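Local coordinates for conserved hypothetical exported protein (Bacteroides fragilis, PDB 4JJA) that is of unknown function but is probably a peptidoglycan beta-N-acetylmuramidase, perhaps exo-acting, at residues A[23-29]-A[102-108]; A[172-178]-A[362-368]; A[109-113]-A[211-217]. All coordinates share one frame; numbering follows the deposited sequence. Where two conformers were deposited one is given.

Contact 1: A[23-29]-A[102-108]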
loop_
_atom_site.group_PDB
_atom_site.type_symbol
_atom_site.label_atom_id
_atom_site.label_comp_id
_atom_site.label_asym_id
_atom_site.label_seq_id
_atom_site.Cartn_x
_atom_site.Cartn_y
_atom_site.Cartn_z
ATOM N N LYS A 23 -20.368 20.845 8.569
ATOM C CA LYS A 23 -20.500 19.406 8.731
ATOM C C LYS A 23 -19.665 18.938 9.915
ATOM O O LYS A 23 -18.635 19.526 10.274
ATOM C CB LYS A 23 -20.051 18.663 7.472
ATOM C CG LYS A 23 -21.029 18.826 6.279
ATOM C CD LYS A 23 -20.657 17.869 5.150
ATOM C CE LYS A 23 -21.669 17.869 4.027
ATOM N NZ LYS A 23 -21.751 19.184 3.349
ATOM N N ARG A 24 -20.106 17.856 10.530
ATOM C CA ARG A 24 -19.308 17.162 11.521
ATOM C C ARG A 24 -18.395 16.202 10.766
ATOM O O ARG A 24 -18.852 15.430 9.952
ATOM C CB ARG A 24 -20.206 16.390 12.462
ATOM C CG ARG A 24 -21.171 17.246 13.298
ATOM C CD ARG A 24 -22.207 16.366 13.973
ATOM N NE ARG A 24 -23.068 15.669 12.973
ATOM C CZ ARG A 24 -23.726 14.518 13.180
ATOM N NH1 ARG A 24 -23.613 13.889 14.340
ATOM N NH2 ARG A 24 -24.465 13.963 12.222
ATOM N N ILE A 25 -17.096 16.275 11.036
ATOM C CA ILE A 25 -16.084 15.673 10.156
ATOM C C ILE A 25 -15.288 14.606 10.913
ATOM O O ILE A 25 -14.817 14.821 12.030
ATOM C CB ILE A 25 -15.115 16.759 9.620
ATOM C CG1 ILE A 25 -15.871 17.816 8.807
ATOM C CG2 ILE A 25 -13.959 16.122 8.790
ATOM C CD1 ILE A 25 -15.147 19.114 8.721
ATOM N N ALA A 26 -15.152 13.442 10.313
ATOM C CA ALA A 26 -14.164 12.446 10.736
ATOM C C ALA A 26 -13.094 12.356 9.673
ATOM O O ALA A 26 -13.362 12.608 8.525
ATOM C CB ALA A 26 -14.806 11.078 10.899
ATOM N N ILE A 27 -11.893 11.970 10.082
ATOM C CA ILE A 27 -10.754 11.823 9.168
ATOM C C ILE A 27 -10.154 10.422 9.312
ATOM O O ILE A 27 -9.954 9.953 10.449
ATOM C CB ILE A 27 -9.690 12.838 9.454
ATOM C CG1 ILE A 27 -10.226 14.263 9.374
ATOM C CG2 ILE A 27 -8.504 12.639 8.531
ATOM C CD1 ILE A 27 -9.285 15.256 9.924
ATOM N N PHE A 28 -9.840 9.777 8.176
ATOM C CA PHE A 28 -9.051 8.558 8.108
ATOM C C PHE A 28 -7.708 8.953 7.575
ATOM O O PHE A 28 -7.581 9.378 6.418
ATOM C CB PHE A 28 -9.699 7.507 7.229
ATOM C CG PHE A 28 -8.834 6.288 6.966
ATOM C CD1 PHE A 28 -8.466 5.466 7.986
ATOM C CD2 PHE A 28 -8.423 5.959 5.689
ATOM C CE1 PHE A 28 -7.680 4.320 7.738
ATOM C CE2 PHE A 28 -7.646 4.864 5.431
ATOM C CZ PHE A 28 -7.271 4.053 6.440
ATOM N N SER A 29 -6.693 8.831 8.410
ATOM C CA SER A 29 -5.360 9.270 8.063
ATOM C C SER A 29 -4.341 8.694 9.036
ATOM O O SER A 29 -4.678 7.887 9.896
ATOM C CB SER A 29 -5.321 10.812 8.083
ATOM O OG SER A 29 -4.133 11.359 7.549
ATOM N N PHE A 102 -20.618 11.715 13.068
ATOM C CA PHE A 102 -20.148 12.547 11.947
ATOM C C PHE A 102 -21.034 12.470 10.735
ATOM O O PHE A 102 -21.794 11.527 10.557
ATOM C CB PHE A 102 -18.693 12.203 11.555
ATOM C CG PHE A 102 -18.483 10.815 10.990
ATOM C CD1 PHE A 102 -18.208 9.759 11.834
ATOM C CD2 PHE A 102 -18.541 10.577 9.623
ATOM C CE1 PHE A 102 -17.980 8.468 11.339
ATOM C CE2 PHE A 102 -18.301 9.305 9.106
ATOM C CZ PHE A 102 -18.031 8.241 9.963
ATOM N N ASP A 103 -20.904 13.481 9.873
ATOM C CA ASP A 103 -21.636 13.583 8.619
ATOM C C ASP A 103 -20.778 13.158 7.412
ATOM O O ASP A 103 -21.277 12.630 6.444
ATOM C CB ASP A 103 -22.056 15.070 8.387
ATOM C CG ASP A 103 -22.985 15.601 9.452
ATOM O OD1 ASP A 103 -24.035 14.955 9.660
ATOM O OD2 ASP A 103 -22.662 16.632 10.128
ATOM N N ILE A 104 -19.480 13.417 7.480
ATOM C CA ILE A 104 -18.590 13.211 6.351
ATOM C C ILE A 104 -17.281 12.660 6.872
ATOM O O ILE A 104 -16.793 13.078 7.897
ATOM C CB ILE A 104 -18.401 14.497 5.523
ATOM C CG1 ILE A 104 -17.619 14.234 4.229
ATOM C CG2 ILE A 104 -17.791 15.581 6.349
ATOM C CD1 ILE A 104 -17.906 15.299 3.145
ATOM N N LEU A 105 -16.756 11.642 6.189
ATOM C CA LEU A 105 -15.449 11.079 6.474
ATOM C C LEU A 105 -14.483 11.501 5.377
ATOM O O LEU A 105 -14.765 11.297 4.178
ATOM C CB LEU A 105 -15.538 9.577 6.473
ATOM C CG LEU A 105 -14.214 8.839 6.631
ATOM C CD1 LEU A 105 -13.579 9.083 7.969
ATOM C CD2 LEU A 105 -14.473 7.318 6.429
ATOM N N ILE A 106 -13.342 12.069 5.782
ATOM C CA ILE A 106 -12.263 12.439 4.834
ATOM C C ILE A 106 -11.201 11.357 4.861
ATOM O O ILE A 106 -10.701 11.041 5.912
ATOM C CB ILE A 106 -11.617 13.769 5.208
ATOM C CG1 ILE A 106 -12.652 14.867 5.293
ATOM C CG2 ILE A 106 -10.600 14.154 4.159
ATOM C CD1 ILE A 106 -12.119 16.187 5.766
ATOM N N VAL A 107 -10.836 10.845 3.688
ATOM C CA VAL A 107 -9.662 10.008 3.519
ATOM C C VAL A 107 -8.498 10.881 3.013
ATOM O O VAL A 107 -8.603 11.556 1.998
ATOM C CB VAL A 107 -9.937 8.892 2.511
ATOM C CG1 VAL A 107 -8.632 8.111 2.169
ATOM C CG2 VAL A 107 -11.086 7.977 2.972
ATOM N N ASP A 108 -7.398 10.867 3.755
ATOM C CA ASP A 108 -6.183 11.583 3.336
ATOM C C ASP A 108 -4.980 10.830 3.854
ATOM O O ASP A 108 -4.573 11.029 4.985
ATOM C CB ASP A 108 -6.146 13.059 3.790
ATOM C CG ASP A 108 -4.958 13.835 3.174
ATOM O OD1 ASP A 108 -4.574 13.576 1.976
ATOM O OD2 ASP A 108 -4.369 14.710 3.890
#

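Contact 2: A[172-178]-A[362-368]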
loop_
_atom_site.group_PDB
_atom_site.type_symbol
_atom_site.label_atom_id
_atom_site.label_comp_id
_atom_site.label_asym_id
_atom_site.label_seq_id
_atom_site.Cartn_x
_atom_site.Cartn_y
_atom_site.Cartn_z
ATOM N N HIS A 172 -1.462 -2.518 -8.641
ATOM C CA HIS A 172 -2.746 -2.193 -9.256
ATOM C C HIS A 172 -2.713 -0.891 -10.069
ATOM O O HIS A 172 -3.596 -0.664 -10.907
ATOM C CB HIS A 172 -3.866 -2.192 -8.207
ATOM C CG HIS A 172 -3.575 -1.323 -7.031
ATOM N ND1 HIS A 172 -3.584 0.056 -7.111
ATOM C CD2 HIS A 172 -3.316 -1.644 -5.739
ATOM C CE1 HIS A 172 -3.348 0.539 -5.899
ATOM N NE2 HIS A 172 -3.132 -0.480 -5.061
ATOM N N GLY A 173 -1.717 -0.040 -9.800
ATOM C CA GLY A 173 -1.522 1.157 -10.523
ATOM C C GLY A 173 -2.455 2.315 -10.263
ATOM O O GLY A 173 -2.453 3.265 -11.019
HETATM N N MSE A 174 -3.265 2.250 -9.202
HETATM C CA MSE A 174 -4.338 3.203 -8.999
HETATM C C MSE A 174 -4.118 4.020 -7.738
HETATM O O MSE A 174 -3.516 3.577 -6.783
HETATM C CB MSE A 174 -5.686 2.485 -8.853
HETATM C CG MSE A 174 -5.979 1.626 -10.079
HETATM SE SE MSE A 174 -7.602 0.555 -9.995
HETATM C CE MSE A 174 -8.770 1.918 -10.376
ATOM N N THR A 175 -4.594 5.255 -7.766
ATOM C CA THR A 175 -4.679 6.011 -6.530
ATOM C C THR A 175 -5.810 5.491 -5.631
ATOM O O THR A 175 -6.684 4.774 -6.118
ATOM C CB THR A 175 -4.882 7.508 -6.769
ATOM O OG1 THR A 175 -6.211 7.744 -7.253
ATOM C CG2 THR A 175 -3.805 8.089 -7.641
ATOM N N LEU A 176 -5.812 5.863 -4.357
ATOM C CA LEU A 176 -6.899 5.417 -3.489
ATOM C C LEU A 176 -8.221 5.980 -3.968
ATOM O O LEU A 176 -9.248 5.297 -3.855
ATOM C CB LEU A 176 -6.650 5.751 -2.049
ATOM C CG LEU A 176 -5.510 5.067 -1.316
ATOM C CD1 LEU A 176 -5.368 5.649 0.120
ATOM C CD2 LEU A 176 -5.730 3.580 -1.281
ATOM N N GLY A 177 -8.259 7.181 -4.552
ATOM C CA GLY A 177 -9.481 7.714 -5.103
ATOM C C GLY A 177 -9.997 6.901 -6.264
ATOM O O GLY A 177 -11.176 6.609 -6.365
ATOM N N GLU A 178 -9.107 6.560 -7.183
ATOM C CA GLU A 178 -9.502 5.707 -8.311
ATOM C C GLU A 178 -10.016 4.375 -7.840
ATOM O O GLU A 178 -11.024 3.869 -8.336
ATOM C CB GLU A 178 -8.307 5.542 -9.248
ATOM C CG GLU A 178 -7.828 6.842 -9.952
ATOM C CD GLU A 178 -6.581 6.674 -10.786
ATOM O OE1 GLU A 178 -5.662 5.938 -10.337
ATOM O OE2 GLU A 178 -6.507 7.254 -11.911
ATOM N N ARG A 362 -10.238 -1.396 -15.270
ATOM C CA ARG A 362 -10.089 -0.233 -14.390
ATOM C C ARG A 362 -10.322 1.080 -15.095
ATOM O O ARG A 362 -10.484 2.101 -14.446
ATOM C CB ARG A 362 -8.687 -0.228 -13.769
ATOM C CG ARG A 362 -7.582 0.261 -14.661
ATOM C CD ARG A 362 -6.206 0.204 -13.975
ATOM N NE ARG A 362 -5.262 0.925 -14.777
ATOM C CZ ARG A 362 -4.220 1.605 -14.312
ATOM N NH1 ARG A 362 -3.832 1.490 -13.057
ATOM N NH2 ARG A 362 -3.538 2.382 -15.111
ATOM N N LYS A 363 -10.272 1.077 -16.430
ATOM C CA LYS A 363 -10.248 2.333 -17.176
ATOM C C LYS A 363 -11.366 3.321 -16.821
ATOM O O LYS A 363 -11.065 4.505 -16.704
ATOM C CB LYS A 363 -10.241 2.038 -18.694
ATOM C CG LYS A 363 -9.949 3.250 -19.542
ATOM C CD LYS A 363 -8.461 3.484 -19.589
ATOM C CE LYS A 363 -7.951 4.378 -20.800
ATOM N NZ LYS A 363 -6.655 3.863 -21.332
ATOM N N PRO A 364 -12.608 2.873 -16.629
ATOM C CA PRO A 364 -13.658 3.866 -16.294
ATOM C C PRO A 364 -13.508 4.581 -14.976
ATOM O O PRO A 364 -14.185 5.588 -14.754
ATOM C CB PRO A 364 -14.952 3.016 -16.236
ATOM C CG PRO A 364 -14.639 1.709 -16.967
ATOM C CD PRO A 364 -13.146 1.506 -16.772
ATOM N N TYR A 365 -12.612 4.091 -14.124
ATOM C CA TYR A 365 -12.420 4.600 -12.786
ATOM C C TYR A 365 -11.179 5.471 -12.662
ATOM O O TYR A 365 -10.942 6.043 -11.572
ATOM C CB TYR A 365 -12.372 3.425 -11.815
ATOM C CG TYR A 365 -13.550 2.518 -11.954
ATOM C CD1 TYR A 365 -14.835 2.956 -11.673
ATOM C CD2 TYR A 365 -13.401 1.273 -12.498
ATOM C CE1 TYR A 365 -15.901 2.164 -11.867
ATOM C CE2 TYR A 365 -14.483 0.443 -12.660
ATOM C CZ TYR A 365 -15.740 0.891 -12.347
ATOM O OH TYR A 365 -16.855 0.092 -12.500
ATOM N N LEU A 366 -10.385 5.590 -13.726
ATOM C CA LEU A 366 -9.191 6.403 -13.657
ATOM C C LEU A 366 -9.558 7.866 -13.630
ATOM O O LEU A 366 -10.519 8.304 -14.238
ATOM C CB LEU A 366 -8.212 6.131 -14.795
ATOM C CG LEU A 366 -7.696 4.693 -14.879
ATOM C CD1 LEU A 366 -6.747 4.486 -16.049
ATOM C CD2 LEU A 366 -7.087 4.173 -13.528
ATOM N N LEU A 367 -8.790 8.625 -12.875
ATOM C CA LEU A 367 -8.966 10.054 -12.723
ATOM C C LEU A 367 -7.863 10.859 -13.370
ATOM O O LEU A 367 -7.894 12.103 -13.400
ATOM C CB LEU A 367 -9.045 10.409 -11.244
ATOM C CG LEU A 367 -10.294 9.931 -10.499
ATOM C CD1 LEU A 367 -10.090 10.074 -8.994
ATOM C CD2 LEU A 367 -11.546 10.636 -11.026
ATOM N N TYR A 368 -6.859 10.158 -13.887
ATOM C CA TYR A 368 -5.667 10.779 -14.444
ATOM C C TYR A 368 -5.321 10.049 -15.713
ATOM O O TYR A 368 -5.707 8.916 -15.900
ATOM C CB TYR A 368 -4.464 10.647 -13.454
ATOM C CG TYR A 368 -4.869 11.055 -12.048
ATOM C CD1 TYR A 368 -4.998 12.375 -11.713
ATOM C CD2 TYR A 368 -5.107 10.127 -11.069
ATOM C CE1 TYR A 368 -5.393 12.746 -10.434
ATOM C CE2 TYR A 368 -5.515 10.490 -9.807
ATOM C CZ TYR A 368 -5.635 11.801 -9.482
ATOM O OH TYR A 368 -6.031 12.219 -8.232
#

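Contact 3: A[109-113]-A[211-217]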
loop_
_atom_site.group_PDB
_atom_site.type_symbol
_atom_site.label_atom_id
_atom_site.label_comp_id
_atom_site.label_asym_id
_atom_site.label_seq_id
_atom_site.Cartn_x
_atom_site.Cartn_y
_atom_site.Cartn_z
ATOM N N ILE A 109 -4.404 9.984 3.010
ATOM C CA ILE A 109 -3.380 9.087 3.498
ATOM C C ILE A 109 -2.520 8.686 2.339
ATOM O O ILE A 109 -3.037 8.517 1.229
ATOM C CB ILE A 109 -4.001 7.858 4.232
ATOM C CG1 ILE A 109 -2.965 7.122 5.106
ATOM C CG2 ILE A 109 -4.759 6.903 3.276
ATOM C CD1 ILE A 109 -3.621 6.127 6.050
ATOM N N GLN A 110 -1.229 8.507 2.600
ATOM C CA GLN A 110 -0.259 8.157 1.541
ATOM C C GLN A 110 -0.059 6.646 1.469
ATOM O O GLN A 110 0.478 6.029 2.398
ATOM C CB GLN A 110 1.080 8.866 1.767
ATOM C CG GLN A 110 2.087 8.588 0.666
ATOM C CD GLN A 110 1.611 9.102 -0.687
ATOM O OE1 GLN A 110 1.458 10.303 -0.875
ATOM N NE2 GLN A 110 1.367 8.198 -1.625
ATOM N N ASP A 111 -0.417 6.071 0.306
ATOM C CA ASP A 111 -0.327 4.670 -0.016
ATOM C C ASP A 111 0.941 4.383 -0.850
ATOM O O ASP A 111 1.569 5.309 -1.375
ATOM C CB ASP A 111 -1.600 4.308 -0.869
ATOM C CG ASP A 111 -1.666 2.886 -1.231
ATOM O OD1 ASP A 111 -1.446 2.046 -0.341
ATOM O OD2 ASP A 111 -1.902 2.592 -2.439
ATOM N N VAL A 112 1.264 3.102 -1.087
ATOM C CA VAL A 112 2.399 2.726 -1.943
ATOM C C VAL A 112 2.047 1.879 -3.161
ATOM O O VAL A 112 2.913 1.529 -3.929
ATOM C CB VAL A 112 3.539 2.077 -1.134
ATOM C CG1 VAL A 112 4.023 3.036 -0.016
ATOM C CG2 VAL A 112 3.107 0.785 -0.545
ATOM N N GLY A 113 0.767 1.553 -3.320
ATOM C CA GLY A 113 0.294 0.889 -4.545
ATOM C C GLY A 113 0.410 -0.598 -4.690
ATOM O O GLY A 113 0.527 -1.109 -5.783
ATOM N N TYR A 211 6.013 10.439 -8.529
ATOM C CA TYR A 211 5.964 11.183 -7.295
ATOM C C TYR A 211 6.792 10.533 -6.241
ATOM O O TYR A 211 6.699 9.324 -6.036
ATOM C CB TYR A 211 4.539 11.320 -6.838
ATOM C CG TYR A 211 4.335 12.059 -5.532
ATOM C CD1 TYR A 211 4.340 13.444 -5.454
ATOM C CD2 TYR A 211 4.054 11.364 -4.359
ATOM C CE1 TYR A 211 4.082 14.079 -4.267
ATOM C CE2 TYR A 211 3.775 11.991 -3.182
ATOM C CZ TYR A 211 3.766 13.370 -3.145
ATOM O OH TYR A 211 3.481 13.963 -1.918
ATOM N N ARG A 212 7.548 11.344 -5.501
ATOM C CA ARG A 212 8.401 10.886 -4.410
ATOM C C ARG A 212 7.799 11.307 -3.084
ATOM O O ARG A 212 7.340 12.431 -2.942
ATOM C CB ARG A 212 9.805 11.470 -4.575
ATOM C CG ARG A 212 10.472 10.931 -5.794
ATOM C CD ARG A 212 11.871 11.389 -6.004
ATOM N NE ARG A 212 12.872 10.793 -5.193
ATOM C CZ ARG A 212 13.557 9.700 -5.523
ATOM N NH1 ARG A 212 13.320 9.024 -6.625
ATOM N NH2 ARG A 212 14.504 9.319 -4.721
ATOM N N LEU A 213 7.739 10.390 -2.149
ATOM C CA LEU A 213 7.033 10.591 -0.907
ATOM C C LEU A 213 7.907 11.401 0.044
ATOM O O LEU A 213 9.023 11.016 0.326
ATOM C CB LEU A 213 6.728 9.244 -0.249
ATOM C CG LEU A 213 5.491 8.545 -0.775
ATOM C CD1 LEU A 213 5.345 8.345 -2.221
ATOM C CD2 LEU A 213 5.263 7.270 -0.032
ATOM N N PRO A 214 7.392 12.518 0.566
ATOM C CA PRO A 214 8.202 13.305 1.500
ATOM C C PRO A 214 8.372 12.660 2.854
ATOM O O PRO A 214 9.369 12.951 3.547
ATOM C CB PRO A 214 7.406 14.611 1.606
ATOM C CG PRO A 214 5.937 14.204 1.297
ATOM C CD PRO A 214 6.094 13.176 0.239
ATOM N N ILE A 215 7.396 11.833 3.255
ATOM C CA ILE A 215 7.284 11.264 4.609
ATOM C C ILE A 215 7.225 9.722 4.434
ATOM O O ILE A 215 6.393 9.216 3.672
ATOM C CB ILE A 215 5.979 11.767 5.337
ATOM C CG1 ILE A 215 5.984 13.315 5.453
ATOM C CG2 ILE A 215 5.786 11.077 6.661
ATOM C CD1 ILE A 215 4.708 13.928 6.048
ATOM N N PRO A 216 8.049 8.973 5.191
ATOM C CA PRO A 216 8.000 7.505 5.018
ATOM C C PRO A 216 6.646 6.940 5.388
ATOM O O PRO A 216 6.147 7.205 6.473
ATOM C CB PRO A 216 9.067 6.993 6.024
ATOM C CG PRO A 216 9.116 8.115 7.055
ATOM C CD PRO A 216 8.987 9.377 6.260
ATOM N N PRO A 217 6.079 6.123 4.496
ATOM C CA PRO A 217 4.732 5.656 4.771
ATOM C C PRO A 217 4.639 4.574 5.831
ATOM O O PRO A 217 3.621 4.439 6.481
ATOM C CB PRO A 217 4.264 5.154 3.398
ATOM C CG PRO A 217 5.566 4.775 2.688
ATOM C CD PRO A 217 6.545 5.769 3.135
HETATM O O HOH W 1 2.170 12.670 0.241
HETATM O O HOH W 2 1.316 5.912 5.159
#

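Contact 1: A[23-29]-A[102-108]
R24 and D103 meet beside the N-terminal ends of neighbouring parallel strands 24-28 and 104-107, in the middle of a six-stranded parallel sheet of order 3-2-1-4-5-6, the Rossmann-like pattern of the N-terminal NamZ family. The guanidinium grips the carboxylate side-on: NE of R24 reaches OD2 of D103 at 3.0 Å, and NH2 of R24 reaches OD1 of D103 at 2.8 Å. Both nitrogens arrive from above the carboxylate, the two planes lying 64° apart. The bend of the arginine at chi3 (-63°) turns its NE-NH2 edge back to the acid. OD2 also takes the backbone N-H of R24, so one oxygen holds main chain and side chain together, while O of R24 receives the N-H groups of both D103 and I104.

Beyond this clasp the ladder is regular, from N of A26 to O of I104 (2.9 Å) through to N of D108 and O of F28. I25 and I27 share one face with I104 and I106; CG2 of I25 lies 3.5 Å from CD1 of I106. On the other face CB of A26 sits over the F102 ring in a CH-pi contact, 3.8 Å from its centroid. Strand 50-56 continues the sheet beside 24-28, and helix 119-132 packs on F28 and L105. At the far end, OG of S29, anti to its own nitrogen (chi1 -170°), donates to O of D108 at 2.6 Å.

Contact 2: A[172-178]-A[362-368]
E178, in the first turn of helix 176-185, reaches across to the turn that follows helix 352-362. Its CB lies 3.5 Å from O of Y365, a buried carbonyl with no hydrogen-bond partner in the model. CG touches that same carbonyl and CB of L367, the latter at 4.0 Å. The chain then runs on extended to the carboxylate (chi2 175°), where CD packs against CD2 of L366. OE2 takes the N-H of L367 at 2.8 Å on its anti lone pair; H207 is a second partner of this oxygen. CD2 of Y368 comes within 3.3 Å of OE2 of E178. The neighbouring ring atom, CE2, touches CG2 of T175. OE1 turns back to its own segment and accepts from N of T175.

Nearby, the selenomethionine M174 and R362 run antiparallel alongside one another, SE of M174 beside CB of R362. NH1 of R362 makes a weak bond to O of H172 (3.1 Å), whereas its NH2 is paired with D370. OG1 of T175, also hydrogen-bonded to OD2 of D141, accepts from N of E178 at 3.1 Å. The reciprocal pair closes a capping box at the N-terminus of helix 176-185; through E178 this box also joins the C-terminal family region to the N-terminal one.

Contact 3: A[109-113]-A[211-217]
Apolar packing supplies the direct contact between Q110 and L213, where the loop after strand 104-107 meets the loop leading to helix 224-233. CG of Q110 rests 3.5 Å from CD2 of L213, and the leucine's CD1 reaches along to the amide. A second patch forms where V112 lies crosswise to the P217 ring, CG1 of V112 meeting CG of P217 at 3.6 Å. Helix 224-233 backs both patches through I227, which L213 and P217 touch, and through Y230 beside V112.

Hydrogen bonding between the loops runs through water. One molecule donates to OE1 of Q110 at 2.7 Å and lies 2.8 Å from OH of Y211; another donates to both O of Q110 (2.9 Å) and O of P217 (3.0 Å), linking two carbonyls that could not bond to each other. The Y211 ring also approaches the amide directly, its CE2 lying 3.7 Å from OE1 of Q110.

Two carbonyls, one inside the loop and one outside it, fix the amide. With the chain bent at chi2 (63°), NE2 of Q110 folds back onto O of D111 at 2.9 Å, in the carbonyl plane and nearly straight at 169°; it donates to O of P143 as well. Both N-H groups are thereby used, which settles the amide's flip and leaves OE1 facing the bridging water. With no direct hydrogen bond between the loops, their polar link depends on the two bound waters.

Overall arrangement
Segment 102-108 continues directly into 109-113, so contacts 1 and 3 are successive steps along one chain, their centres about 20 Å apart. They touch where CD1 of I109 meets C of S29 at 4.0 Å. I109 faces contact 2 as well, its CG2 lying 3.5 Å from CD1 of L176. Contacts 2 and 3, with centres about 17 Å apart, also meet where NE2 of H172 lies 3.6 Å from C of G113. Contacts 1 and 2 do not touch, their nearest atoms being about 5 Å apart, and the I109 loop packs against both. A glycerol, probably from the crystallisation liquor, lies about 4 Å from the side chain of L367 in contact 2.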